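Local structure of kallikrein-10 (Homo sapiens, 5LPE) at residues A[35-40]-A[102-107]; A[46-51]-A[71-76]; A[158-161]-A[165-168]; A[168-173]-A[221-226]. The protein acts as a secreted, zymogen-like serine peptidase of the trypsin family that zinc inhibits, and has a tumour-suppressor role in breast and prostate cancer. All coordinates share one frame; numbering follows the deposited sequence.

Contact 1: residues A[35-40]-A[102-107]; sequences DQSWVL and ARPVVL
Gln-36 and Val-105 meet through their backbones. Val-105 N donates to Gln-36 O at 2.7 Å, and the bond is nearly straight, with 175° at the hydrogen. Carbon atoms of both Pro-104 and Val-105 also approach this oxygen. Pro-104 CA sends a CA-H...O contact to Gln-36 O at 3.5 Å, and Val-105 CB lies 3.4 Å from Gln-36 O. Beside it, the hydroxyl of Ser-37 rests alongside the proline ring, with Ser-37 OG 3.6 Å from Pro-104 CB. No bond across the contact uses the amide of Gln-36. Its CG stands between backbone N and carbonyl carbon (chi1 54°), and the extended chain lies along Pro-104, with Gln-36 NE2 4.3 Å from Pro-104 CB. Its root stays close too, Gln-36 CB being 3.9 Å from Val-105 O.

Gln-36 and Ser-37 are the two middle residues of a type I turn from Asp-35 to Trp-38. The turn joins strands 26-35 and 38-41 as a tight beta-hairpin in the N-terminal barrel of the trypsin fold. Trp-38 N bonds back to Asp-35 O at 3.1 Å. An Asx turn lies over it: Asp-35 OD2 accepts from Ser-37 N at 3.0 Å, and the donor approaches from above the carboxylate plane.

Further out, Ser-37 pairs by its backbone with Leu-101, at the end of strand 97-101. On the other segment, Pro-104 O is held by Arg-68 NH2. The side chain of Val-105 is buried against Val-111 and Gln-66.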
loop_
_atom_site.group_PDB
_atom_site.type_symbol
_atom_site.label_atom_id
_atom_site.label_comp_id
_atom_site.label_asym_id
_atom_site.label_seq_id
_atom_site.Cartn_x
_atom_site.Cartn_y
_atom_site.Cartn_z
ATOM N N ASP A 35 -4.842 -11.351 3.740
ATOM C CA ASP A 35 -5.521 -12.522 4.254
ATOM C C ASP A 35 -6.966 -12.412 3.803
ATOM O O ASP A 35 -7.446 -11.317 3.515
ATOM C CB ASP A 35 -5.416 -12.591 5.777
ATOM C CG ASP A 35 -6.129 -13.775 6.344
ATOM O OD1 ASP A 35 -5.584 -14.877 6.211
ATOM O OD2 ASP A 35 -7.230 -13.606 6.905
ATOM N N GLN A 36 -7.675 -13.543 3.768
ATOM C CA GLN A 36 -9.055 -13.489 3.297
ATOM C C GLN A 36 -9.918 -12.573 4.164
ATOM O O GLN A 36 -10.946 -12.073 3.701
ATOM C CB GLN A 36 -9.650 -14.892 3.241
ATOM C CG GLN A 36 -9.541 -15.648 4.560
ATOM C CD GLN A 36 -10.212 -16.997 4.511
ATOM O OE1 GLN A 36 -10.373 -17.584 3.443
ATOM N NE2 GLN A 36 -10.601 -17.502 5.665
ATOM N N SER A 37 -9.573 -12.408 5.438
ATOM C CA SER A 37 -10.286 -11.498 6.327
ATOM C C SER A 37 -9.551 -10.202 6.658
ATOM O O SER A 37 -10.076 -9.415 7.449
ATOM C CB SER A 37 -10.673 -12.222 7.620
ATOM O OG SER A 37 -11.866 -12.948 7.407
ATOM N N TRP A 38 -8.357 -9.954 6.112
ATOM C CA TRP A 38 -7.528 -8.855 6.588
ATOM C C TRP A 38 -6.972 -8.009 5.458
ATOM O O TRP A 38 -6.460 -8.529 4.465
ATOM C CB TRP A 38 -6.366 -9.361 7.418
ATOM C CG TRP A 38 -6.770 -9.866 8.735
ATOM C CD1 TRP A 38 -7.054 -11.149 9.062
ATOM C CD2 TRP A 38 -6.927 -9.093 9.933
ATOM N NE1 TRP A 38 -7.368 -11.231 10.393
ATOM C CE2 TRP A 38 -7.306 -9.980 10.948
ATOM C CE3 TRP A 38 -6.767 -7.732 10.245
ATOM C CZ2 TRP A 38 -7.536 -9.559 12.250
ATOM C CZ3 TRP A 38 -7.004 -7.318 11.529
ATOM C CH2 TRP A 38 -7.378 -8.224 12.521
ATOM N N VAL A 39 -7.041 -6.692 5.649
ATOM C CA VAL A 39 -6.505 -5.718 4.712
ATOM C C VAL A 39 -5.514 -4.850 5.467
ATOM O O VAL A 39 -5.728 -4.531 6.640
ATOM C CB VAL A 39 -7.613 -4.867 4.070
ATOM C CG1 VAL A 39 -7.010 -3.808 3.148
ATOM C CG2 VAL A 39 -8.565 -5.740 3.300
ATOM N N LEU A 40 -4.409 -4.504 4.816
ATOM C CA LEU A 40 -3.403 -3.664 5.433
ATOM C C LEU A 40 -3.285 -2.367 4.658
ATOM O O LEU A 40 -3.286 -2.360 3.423
ATOM C CB LEU A 40 -2.042 -4.341 5.503
ATOM C CG LEU A 40 -0.940 -3.505 6.179
ATOM C CD1 LEU A 40 -0.560 -4.008 7.541
ATOM C CD2 LEU A 40 0.268 -3.568 5.318
ATOM N N ALA A 102 -15.561 -7.757 7.742
ATOM C CA ALA A 102 -16.703 -8.333 8.440
ATOM C C ALA A 102 -16.852 -9.799 8.083
ATOM O O ALA A 102 -16.851 -10.669 8.957
ATOM C CB ALA A 102 -17.972 -7.554 8.093
ATOM N N ARG A 103 -16.911 -10.090 6.790
ATOM C CA ARG A 103 -17.002 -11.440 6.274
ATOM C C ARG A 103 -15.786 -11.748 5.403
ATOM O O ARG A 103 -15.282 -10.861 4.698
ATOM C CB ARG A 103 -18.291 -11.624 5.457
ATOM C CG ARG A 103 -19.559 -11.244 6.213
ATOM C CD ARG A 103 -20.820 -11.457 5.375
ATOM N NE ARG A 103 -21.126 -10.353 4.459
ATOM C CZ ARG A 103 -21.094 -10.448 3.131
ATOM N NH1 ARG A 103 -20.766 -11.595 2.544
ATOM N NH2 ARG A 103 -21.399 -9.397 2.386
ATOM N N PRO A 104 -15.301 -12.992 5.431
ATOM C CA PRO A 104 -14.113 -13.345 4.646
ATOM C C PRO A 104 -14.345 -13.187 3.153
ATOM O O PRO A 104 -15.454 -13.371 2.642
ATOM C CB PRO A 104 -13.866 -14.818 5.000
ATOM C CG PRO A 104 -14.673 -15.080 6.218
ATOM C CD PRO A 104 -15.833 -14.141 6.176
ATOM N N VAL A 105 -13.270 -12.839 2.452
ATOM C CA VAL A 105 -13.268 -12.907 1.001
ATOM C C VAL A 105 -13.386 -14.367 0.571
ATOM O O VAL A 105 -12.958 -15.283 1.284
ATOM C CB VAL A 105 -11.980 -12.250 0.476
ATOM C CG1 VAL A 105 -11.549 -12.850 -0.829
ATOM C CG2 VAL A 105 -12.180 -10.770 0.328
ATOM N N VAL A 106 -14.010 -14.598 -0.578
ATOM C CA VAL A 106 -13.966 -15.903 -1.225
ATOM C C VAL A 106 -12.785 -15.866 -2.185
ATOM O O VAL A 106 -12.834 -15.159 -3.193
ATOM C CB VAL A 106 -15.273 -16.218 -1.965
ATOM C CG1 VAL A 106 -15.308 -17.677 -2.407
ATOM C CG2 VAL A 106 -16.501 -15.872 -1.107
ATOM N N LEU A 107 -11.742 -16.648 -1.906
ATOM C CA LEU A 107 -10.525 -16.549 -2.706
ATOM C C LEU A 107 -10.822 -17.036 -4.117
ATOM O O LEU A 107 -11.140 -18.210 -4.323
ATOM C CB LEU A 107 -9.433 -17.396 -2.063
ATOM C CG LEU A 107 -8.010 -17.377 -2.623
ATOM C CD1 LEU A 107 -7.196 -16.240 -1.987
ATOM C CD2 LEU A 107 -7.301 -18.731 -2.436
#

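Contact 2: residues A[46-51]-A[71-76]; sequences GNKPLW and TRSVVH
Lys-48 reaches Ser-73 by a bend late in its chain: chi3 is -97°, while the torsions on both sides of it stay extended. Ser-73 OG sits between backbone N and carbonyl carbon (chi1 62°), and this presents it to the ammonium group. The contact ties a loop to a strand of the N-terminal beta-barrel of the trypsin fold. Segment 46-51 runs on from His-44, an active-site residue by similarity, to strand 51-54. Ser-73 lies on strand 66-75 and also packs on Leu-99 of the adjoining strand 97-101.

Lys-48 NZ donates to Ser-73 OG at 2.8 Å. The aliphatic part of the lysine passes over the serine, with Lys-48 CE 3.5 Å from Ser-73 CB. This is a small surface contact, and the bond is the one polar link between the two segments. If Lys-48 were an alanine, Ser-73 OG would probably lose this donor, and no chain would lie over Ser-73 or reach the methyl of Val-75. Other bonds hold the loop too: Asn-47 OD1 accepts from His-28 NE2, and Leu-50 O from Thr-70 OG1. A cis peptide bond precedes Pro-49. On the Val-75 side, CG2 comes within 3.9 Å of Lys-48 NZ.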
loop_
_atom_site.group_PDB
_atom_site.type_symbol
_atom_site.label_atom_id
_atom_site.label_comp_id
_atom_site.label_asym_id
_atom_site.label_seq_id
_atom_site.Cartn_x
_atom_site.Cartn_y
_atom_site.Cartn_z
ATOM N N GLY A 46 -6.913 5.943 9.181
ATOM C CA GLY A 46 -7.773 5.395 10.216
ATOM C C GLY A 46 -8.762 6.352 10.844
ATOM O O GLY A 46 -9.219 6.109 11.963
ATOM N N ASN A 47 -9.099 7.440 10.143
ATOM C CA ASN A 47 -10.184 8.312 10.589
ATOM C C ASN A 47 -11.404 7.485 10.973
ATOM O O ASN A 47 -11.973 7.669 12.056
ATOM C CB ASN A 47 -10.554 9.323 9.495
ATOM C CG ASN A 47 -9.336 9.926 8.805
ATOM O OD1 ASN A 47 -8.714 9.285 7.951
ATOM N ND2 ASN A 47 -9.000 11.164 9.161
ATOM N N LYS A 48 -11.797 6.557 10.092
ATOM C CA LYS A 48 -12.772 5.494 10.375
ATOM C C LYS A 48 -14.179 6.058 10.542
ATOM O O LYS A 48 -14.339 7.230 10.872
ATOM C CB LYS A 48 -12.359 4.706 11.631
ATOM C CG LYS A 48 -11.785 3.330 11.339
ATOM C CD LYS A 48 -11.005 2.788 12.519
ATOM C CE LYS A 48 -9.512 3.048 12.362
ATOM N NZ LYS A 48 -8.705 2.622 13.544
ATOM N N PRO A 49 -15.216 5.235 10.327
ATOM C CA PRO A 49 -15.263 3.844 9.860
ATOM C C PRO A 49 -15.008 3.697 8.370
ATOM O O PRO A 49 -15.233 4.658 7.627
ATOM C CB PRO A 49 -16.690 3.416 10.190
ATOM C CG PRO A 49 -17.456 4.686 10.299
ATOM C CD PRO A 49 -16.517 5.678 10.855
ATOM N N LEU A 50 -14.581 2.503 7.949
ATOM C CA LEU A 50 -14.212 2.236 6.566
ATOM C C LEU A 50 -14.943 1.012 6.036
ATOM O O LEU A 50 -15.472 0.195 6.796
ATOM C CB LEU A 50 -12.702 2.016 6.422
ATOM C CG LEU A 50 -11.785 3.220 6.588
ATOM C CD1 LEU A 50 -10.361 2.839 6.233
ATOM C CD2 LEU A 50 -12.268 4.377 5.732
ATOM N N TRP A 51 -14.955 0.886 4.709
ATOM C CA TRP A 51 -15.418 -0.335 4.072
ATOM C C TRP A 51 -14.624 -0.562 2.792
ATOM O O TRP A 51 -14.195 0.386 2.132
ATOM C CB TRP A 51 -16.931 -0.299 3.804
ATOM C CG TRP A 51 -17.436 0.846 2.974
ATOM C CD1 TRP A 51 -17.740 2.106 3.411
ATOM C CD2 TRP A 51 -17.743 0.825 1.564
ATOM N NE1 TRP A 51 -18.194 2.875 2.358
ATOM C CE2 TRP A 51 -18.213 2.110 1.218
ATOM C CE3 TRP A 51 -17.658 -0.151 0.565
ATOM C CZ2 TRP A 51 -18.589 2.447 -0.088
ATOM C CZ3 TRP A 51 -18.039 0.191 -0.738
ATOM C CH2 TRP A 51 -18.494 1.479 -1.047
ATOM N N THR A 71 -14.492 -4.302 10.615
ATOM C CA THR A 71 -14.849 -4.236 12.023
ATOM C C THR A 71 -13.613 -3.884 12.839
ATOM O O THR A 71 -13.471 -2.743 13.282
ATOM C CB THR A 71 -15.457 -5.560 12.478
ATOM O OG1 THR A 71 -14.611 -6.632 12.039
ATOM C CG2 THR A 71 -16.829 -5.744 11.871
ATOM N N ARG A 72 -12.692 -4.824 13.017
ATOM C CA ARG A 72 -11.478 -4.531 13.764
ATOM C C ARG A 72 -10.544 -3.695 12.913
ATOM O O ARG A 72 -10.347 -3.965 11.722
ATOM C CB ARG A 72 -10.795 -5.820 14.212
ATOM C CG ARG A 72 -11.628 -6.627 15.198
ATOM C CD ARG A 72 -10.824 -7.766 15.737
ATOM N NE ARG A 72 -9.678 -7.294 16.492
ATOM C CZ ARG A 72 -8.584 -8.022 16.699
ATOM N NH1 ARG A 72 -8.504 -9.250 16.192
ATOM N NH2 ARG A 72 -7.574 -7.521 17.410
ATOM N N SER A 73 -10.027 -2.628 13.505
ATOM C CA SER A 73 -9.005 -1.810 12.866
ATOM C C SER A 73 -7.868 -1.643 13.856
ATOM O O SER A 73 -7.982 -0.854 14.800
ATOM C CB SER A 73 -9.573 -0.460 12.484
ATOM O OG SER A 73 -9.975 0.185 13.670
ATOM N N VAL A 74 -6.752 -2.307 13.596
ATOM C CA VAL A 74 -5.640 -2.342 14.530
ATOM C C VAL A 74 -4.542 -1.451 13.963
ATOM O O VAL A 74 -3.898 -1.772 12.956
ATOM C CB VAL A 74 -5.158 -3.774 14.785
ATOM C CG1 VAL A 74 -4.008 -3.784 15.772
ATOM C CG2 VAL A 74 -6.313 -4.604 15.319
ATOM N N VAL A 75 -4.356 -0.321 14.592
ATOM C CA VAL A 75 -3.284 0.581 14.228
ATOM C C VAL A 75 -2.028 0.103 14.926
ATOM O O VAL A 75 -2.094 -0.416 16.046
ATOM C CB VAL A 75 -3.661 2.019 14.613
ATOM C CG1 VAL A 75 -2.458 2.927 14.526
ATOM C CG2 VAL A 75 -4.785 2.513 13.722
ATOM N N HIS A 76 -0.889 0.211 14.254
ATOM C CA HIS A 76 0.353 -0.216 14.881
ATOM C C HIS A 76 0.528 0.507 16.215
ATOM O O HIS A 76 0.236 1.705 16.310
ATOM C CB HIS A 76 1.560 0.054 13.980
ATOM C CG HIS A 76 2.790 -0.679 14.408
ATOM N ND1 HIS A 76 3.766 -0.106 15.195
ATOM C CD2 HIS A 76 3.186 -1.954 14.190
ATOM C CE1 HIS A 76 4.713 -0.994 15.434
ATOM N NE2 HIS A 76 4.387 -2.125 14.836
#

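Contact 3: residues A[158-161]-A[165-168]; sequences ECEV and GVVT
Glu-160 turns back across the loop to reach Gly-165. Its side chain is bent at chi2 (-86°), and this brings the carboxylate round to the start of 165-168. Glu-160 OE1 accepts from Gly-165 N at 3.1 Å, with 156° at the hydrogen. The N-H comes in from above the carboxylate plane.

Val-166 supplies the apolar half. Its CG1 stands between backbone N and carbonyl carbon (chi1 67°) and is directed at the helix backbone. This methyl lies 3.9 Å from Cys-159 O and 4.0 Å from Glu-160 CA. It also lies 4.4 Å from Glu-160 CG, at the root of the bent chain. Gly-165 has a positive phi, where a side chain would press on the preceding carbonyl oxygen. With an alanine at Glu-160, Gly-165 N would probably lose this acceptor and Val-166 CG1 its neighbour in the bent chain.

Gly-165 O accepts in turn from Arg-90 NH1. The short, weakly bonded helix 159-162 corresponds to the intermediate helix of trypsin-like peptidases. Segment 165-168 leads from it into strand 171-176, and the disulfide from Cys-159 to Cys-173 fastens the helix to that strand.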
loop_
_atom_site.group_PDB
_atom_site.type_symbol
_atom_site.label_atom_id
_atom_site.label_comp_id
_atom_site.label_asym_id
_atom_site.label_seq_id
_atom_site.Cartn_x
_atom_site.Cartn_y
_atom_site.Cartn_z
ATOM N N GLU A 158 19.781 8.454 -0.120
ATOM C CA GLU A 158 19.438 9.485 -1.088
ATOM C C GLU A 158 17.979 9.913 -0.987
ATOM O O GLU A 158 17.549 10.800 -1.737
ATOM C CB GLU A 158 19.781 8.986 -2.485
ATOM C CG GLU A 158 19.940 10.075 -3.542
ATOM C CD GLU A 158 18.910 9.938 -4.626
ATOM O OE1 GLU A 158 18.311 8.848 -4.715
ATOM O OE2 GLU A 158 18.680 10.908 -5.373
ATOM N N CYS A 159 17.212 9.305 -0.080
ATOM C CA CYS A 159 15.949 9.898 0.332
ATOM C C CYS A 159 16.137 10.955 1.404
ATOM O O CYS A 159 15.274 11.827 1.558
ATOM C CB CYS A 159 15.001 8.822 0.838
ATOM S SG CYS A 159 13.330 9.083 0.274
ATOM N N GLU A 160 17.245 10.894 2.144
ATOM C CA GLU A 160 17.607 11.972 3.049
ATOM C C GLU A 160 18.023 13.214 2.275
ATOM O O GLU A 160 18.031 14.313 2.837
ATOM C CB GLU A 160 18.732 11.508 3.981
ATOM C CG GLU A 160 18.737 12.151 5.364
ATOM C CD GLU A 160 19.479 13.479 5.419
ATOM O OE1 GLU A 160 19.306 14.203 6.421
ATOM O OE2 GLU A 160 20.237 13.805 4.475
ATOM N N VAL A 161 18.355 13.054 0.992
ATOM C CA VAL A 161 18.648 14.195 0.138
ATOM C C VAL A 161 17.371 14.953 -0.193
ATOM O O VAL A 161 17.321 16.185 -0.109
ATOM C CB VAL A 161 19.381 13.719 -1.128
ATOM C CG1 VAL A 161 19.228 14.728 -2.267
ATOM C CG2 VAL A 161 20.846 13.474 -0.818
ATOM N N GLY A 165 16.478 15.262 7.222
ATOM C CA GLY A 165 15.845 15.092 8.508
ATOM C C GLY A 165 14.870 13.941 8.572
ATOM O O GLY A 165 14.161 13.808 9.573
ATOM N N VAL A 166 14.790 13.118 7.535
ATOM C CA VAL A 166 13.899 11.968 7.597
ATOM C C VAL A 166 14.612 10.835 8.318
ATOM O O VAL A 166 15.809 10.598 8.122
ATOM C CB VAL A 166 13.402 11.523 6.198
ATOM C CG1 VAL A 166 14.523 10.955 5.335
ATOM C CG2 VAL A 166 12.293 10.507 6.341
ATOM N N VAL A 167 13.867 10.120 9.154
ATOM C CA VAL A 167 14.322 8.880 9.773
ATOM C C VAL A 167 13.919 7.734 8.866
ATOM O O VAL A 167 12.719 7.494 8.659
ATOM C CB VAL A 167 13.733 8.719 11.186
ATOM C CG1 VAL A 167 13.931 7.300 11.716
ATOM C CG2 VAL A 167 14.400 9.755 12.131
ATOM N N THR A 168 14.898 6.979 8.369
ATOM C CA THR A 168 14.391 6.006 7.429
ATOM C C THR A 168 14.145 4.669 8.102
ATOM O O THR A 168 13.061 4.439 8.660
ATOM C CB THR A 168 15.370 5.816 6.284
ATOM O OG1 THR A 168 15.388 4.427 5.938
ATOM C CG2 THR A 168 16.770 6.308 6.676
#

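Contact 4: residues A[168-173]-A[221-226]; sequences TNNMIC and CKYMSW
Asn-170 packs against both Lys-222 and Tyr-223, and these contacts are van der Waals; no hydrogen bond joins the two segments. Asn-170 CB lies 3.5 Å from Tyr-223 OH and 4.1 Å from Tyr-223 CE1, an oblique approach at the hydroxyl end of the ring. The two side chains cross at about a right angle, and the amide and ring planes are 65° apart. Asn-170 ND2 is 3.6 Å from Tyr-223 OH. The amide oxygen meets the lysine: Asn-170 OD1 lies 3.6 Å from Lys-222 CG. The lysine chain bends at chi2 (-58°) and then runs past the backbone of Asn-169, bringing Lys-222 CE to 3.9 Å from Asn-169 O.

The tyrosine occupies the N-cap position of helix 224-230, the C-terminal helix of the chymotrypsin-like fold. Segment 168-173 enters strand 171-176 of the second barrel, and the contact sets the loop just before that strand against the lead-in to the helix.

The polar ends have partners outside the two segments. Tyr-223 OH is hydrogen-bonded to His-94 ND1. Outside the protein, a sulfate ion, probably from the crystallisation liquor, pairs with Lys-222 NZ. Backbone bonding pairs Asn-170 with Gln-219, bringing in strand 215-219.

Two disulfides lie at the margins: Cys-221 is joined to Cys-120, and Cys-173 to Cys-159.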
loop_
_atom_site.group_PDB
_atom_site.type_symbol
_atom_site.label_atom_id
_atom_site.label_comp_id
_atom_site.label_asym_id
_atom_site.label_seq_id
_atom_site.Cartn_x
_atom_site.Cartn_y
_atom_site.Cartn_z
ATOM N N THR A 168 14.898 6.979 8.369
ATOM C CA THR A 168 14.391 6.006 7.429
ATOM C C THR A 168 14.145 4.669 8.102
ATOM O O THR A 168 13.061 4.439 8.660
ATOM C CB THR A 168 15.370 5.816 6.284
ATOM O OG1 THR A 168 15.388 4.427 5.938
ATOM C CG2 THR A 168 16.770 6.308 6.676
ATOM N N ASN A 169 15.150 3.807 8.068
ATOM C CA ASN A 169 15.294 2.590 8.850
ATOM C C ASN A 169 14.184 1.559 8.659
ATOM O O ASN A 169 14.461 0.434 8.208
ATOM C CB ASN A 169 15.322 2.996 10.328
ATOM C CG ASN A 169 16.188 2.088 11.183
ATOM O OD1 ASN A 169 17.412 2.205 11.189
ATOM N ND2 ASN A 169 15.554 1.185 11.925
ATOM N N ASN A 170 12.931 2.014 8.771
ATOM C CA ASN A 170 11.737 1.206 8.584
ATOM C C ASN A 170 11.010 1.579 7.294
ATOM O O ASN A 170 9.920 1.051 7.021
ATOM C CB ASN A 170 10.846 1.283 9.832
ATOM C CG ASN A 170 11.415 0.486 10.988
ATOM O OD1 ASN A 170 12.059 -0.517 10.771
ATOM N ND2 ASN A 170 11.118 0.884 12.213
ATOM N N MET A 171 11.610 2.477 6.501
ATOM C CA MET A 171 11.049 2.974 5.260
ATOM C C MET A 171 11.860 2.452 4.097
ATOM O O MET A 171 13.006 2.036 4.268
ATOM C CB MET A 171 11.075 4.475 5.245
ATOM C CG MET A 171 10.901 5.121 6.618
ATOM S SD MET A 171 9.188 5.626 6.921
ATOM C CE MET A 171 8.392 4.192 7.633
ATOM N N ILE A 172 11.205 2.409 2.941
ATOM C CA ILE A 172 11.869 2.306 1.658
ATOM C C ILE A 172 11.360 3.458 0.811
ATOM O O ILE A 172 10.165 3.765 0.823
ATOM C CB ILE A 172 11.626 0.934 1.014
ATOM C CG1 ILE A 172 10.159 0.611 1.084
ATOM C CG2 ILE A 172 12.341 -0.130 1.828
ATOM C CD1 ILE A 172 9.810 -0.629 0.354
ATOM N N CYS A 173 12.283 4.168 0.182
ATOM C CA CYS A 173 11.964 5.204 -0.780
ATOM C C CYS A 173 11.990 4.612 -2.173
ATOM O O CYS A 173 12.973 3.975 -2.558
ATOM C CB CYS A 173 12.953 6.351 -0.661
ATOM S SG CYS A 173 12.474 7.342 0.738
ATOM N N CYS A 221 8.708 -5.812 5.523
ATOM C CA CYS A 221 9.552 -6.893 6.033
ATOM C C CYS A 221 10.097 -6.619 7.424
ATOM O O CYS A 221 10.740 -7.509 7.993
ATOM C CB CYS A 221 10.746 -7.134 5.114
ATOM S SG CYS A 221 11.938 -5.756 5.134
ATOM N N LYS A 222 9.922 -5.403 7.951
ATOM C CA LYS A 222 10.254 -5.091 9.334
ATOM C C LYS A 222 9.077 -5.237 10.284
ATOM O O LYS A 222 9.270 -5.128 11.498
ATOM C CB LYS A 222 10.781 -3.653 9.452
ATOM C CG LYS A 222 11.813 -3.254 8.397
ATOM C CD LYS A 222 13.010 -4.178 8.430
ATOM C CE LYS A 222 14.265 -3.460 8.002
ATOM N NZ LYS A 222 15.398 -4.415 8.086
ATOM N N TYR A 223 7.864 -5.386 9.762
ATOM C CA TYR A 223 6.648 -5.450 10.563
ATOM C C TYR A 223 6.033 -6.846 10.665
ATOM O O TYR A 223 4.931 -6.988 11.203
ATOM C CB TYR A 223 5.649 -4.413 10.035
ATOM C CG TYR A 223 6.151 -3.007 10.330
ATOM C CD1 TYR A 223 7.027 -2.368 9.470
ATOM C CD2 TYR A 223 5.802 -2.349 11.508
ATOM C CE1 TYR A 223 7.510 -1.109 9.743
ATOM C CE2 TYR A 223 6.288 -1.061 11.793
ATOM C CZ TYR A 223 7.140 -0.454 10.899
ATOM O OH TYR A 223 7.649 0.799 11.141
ATOM N N MET A 224 6.698 -7.877 10.141
ATOM C CA MET A 224 6.061 -9.191 10.031
ATOM C C MET A 224 5.643 -9.760 11.390
ATOM O O MET A 224 4.611 -10.437 11.491
ATOM C CB MET A 224 6.986 -10.165 9.308
ATOM C CG MET A 224 7.138 -9.826 7.846
ATOM S SD MET A 224 5.509 -9.499 7.206
ATOM C CE MET A 224 4.823 -11.163 7.225
ATOM N N SER A 225 6.431 -9.510 12.441
ATOM C CA SER A 225 6.059 -9.993 13.766
ATOM C C SER A 225 4.672 -9.510 14.151
ATOM O O SER A 225 3.814 -10.304 14.552
ATOM C CB SER A 225 7.085 -9.542 14.807
ATOM O OG SER A 225 8.320 -10.219 14.629
ATOM N N TRP A 226 4.436 -8.203 14.031
ATOM C CA TRP A 226 3.141 -7.631 14.388
ATOM C C TRP A 226 2.049 -8.085 13.427
ATOM O O TRP A 226 0.973 -8.485 13.868
ATOM C CB TRP A 226 3.241 -6.100 14.427
ATOM C CG TRP A 226 1.944 -5.401 14.633
ATOM C CD1 TRP A 226 1.239 -5.309 15.798
ATOM C CD2 TRP A 226 1.195 -4.669 13.653
ATOM N NE1 TRP A 226 0.094 -4.576 15.603
ATOM C CE2 TRP A 226 0.042 -4.171 14.294
ATOM C CE3 TRP A 226 1.382 -4.397 12.299
ATOM C CZ2 TRP A 226 -0.921 -3.421 13.622
ATOM C CZ3 TRP A 226 0.423 -3.643 11.640
ATOM C CH2 TRP A 226 -0.712 -3.170 12.303
#

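How the contacts relate
Contacts 1 and 2 belong to the N-terminal barrel, contacts 3 and 4 to the C-terminal half. Contact 1 touches contact 2 where Trp-38 CH2 lies 4.0 Å from Arg-72 NH1. It also reaches contact 4, with Leu-40 CD1 4.2 Å from Trp-226 CZ3. Contact 2 meets contact 4 through rings: His-76 packs edge-to-face with Trp-226 and with Tyr-223. Contacts 3 and 4 share Thr-168 and one disulfide. The bound zinc is held by His-44, Asp-92 and Asp-95; His-44 and Asp-95 belong by similarity to the charge relay system. The zinc is about 10 Å from the side chain of Val-75, about 11 Å from that of Tyr-223 and about 12 Å from that of Val-166.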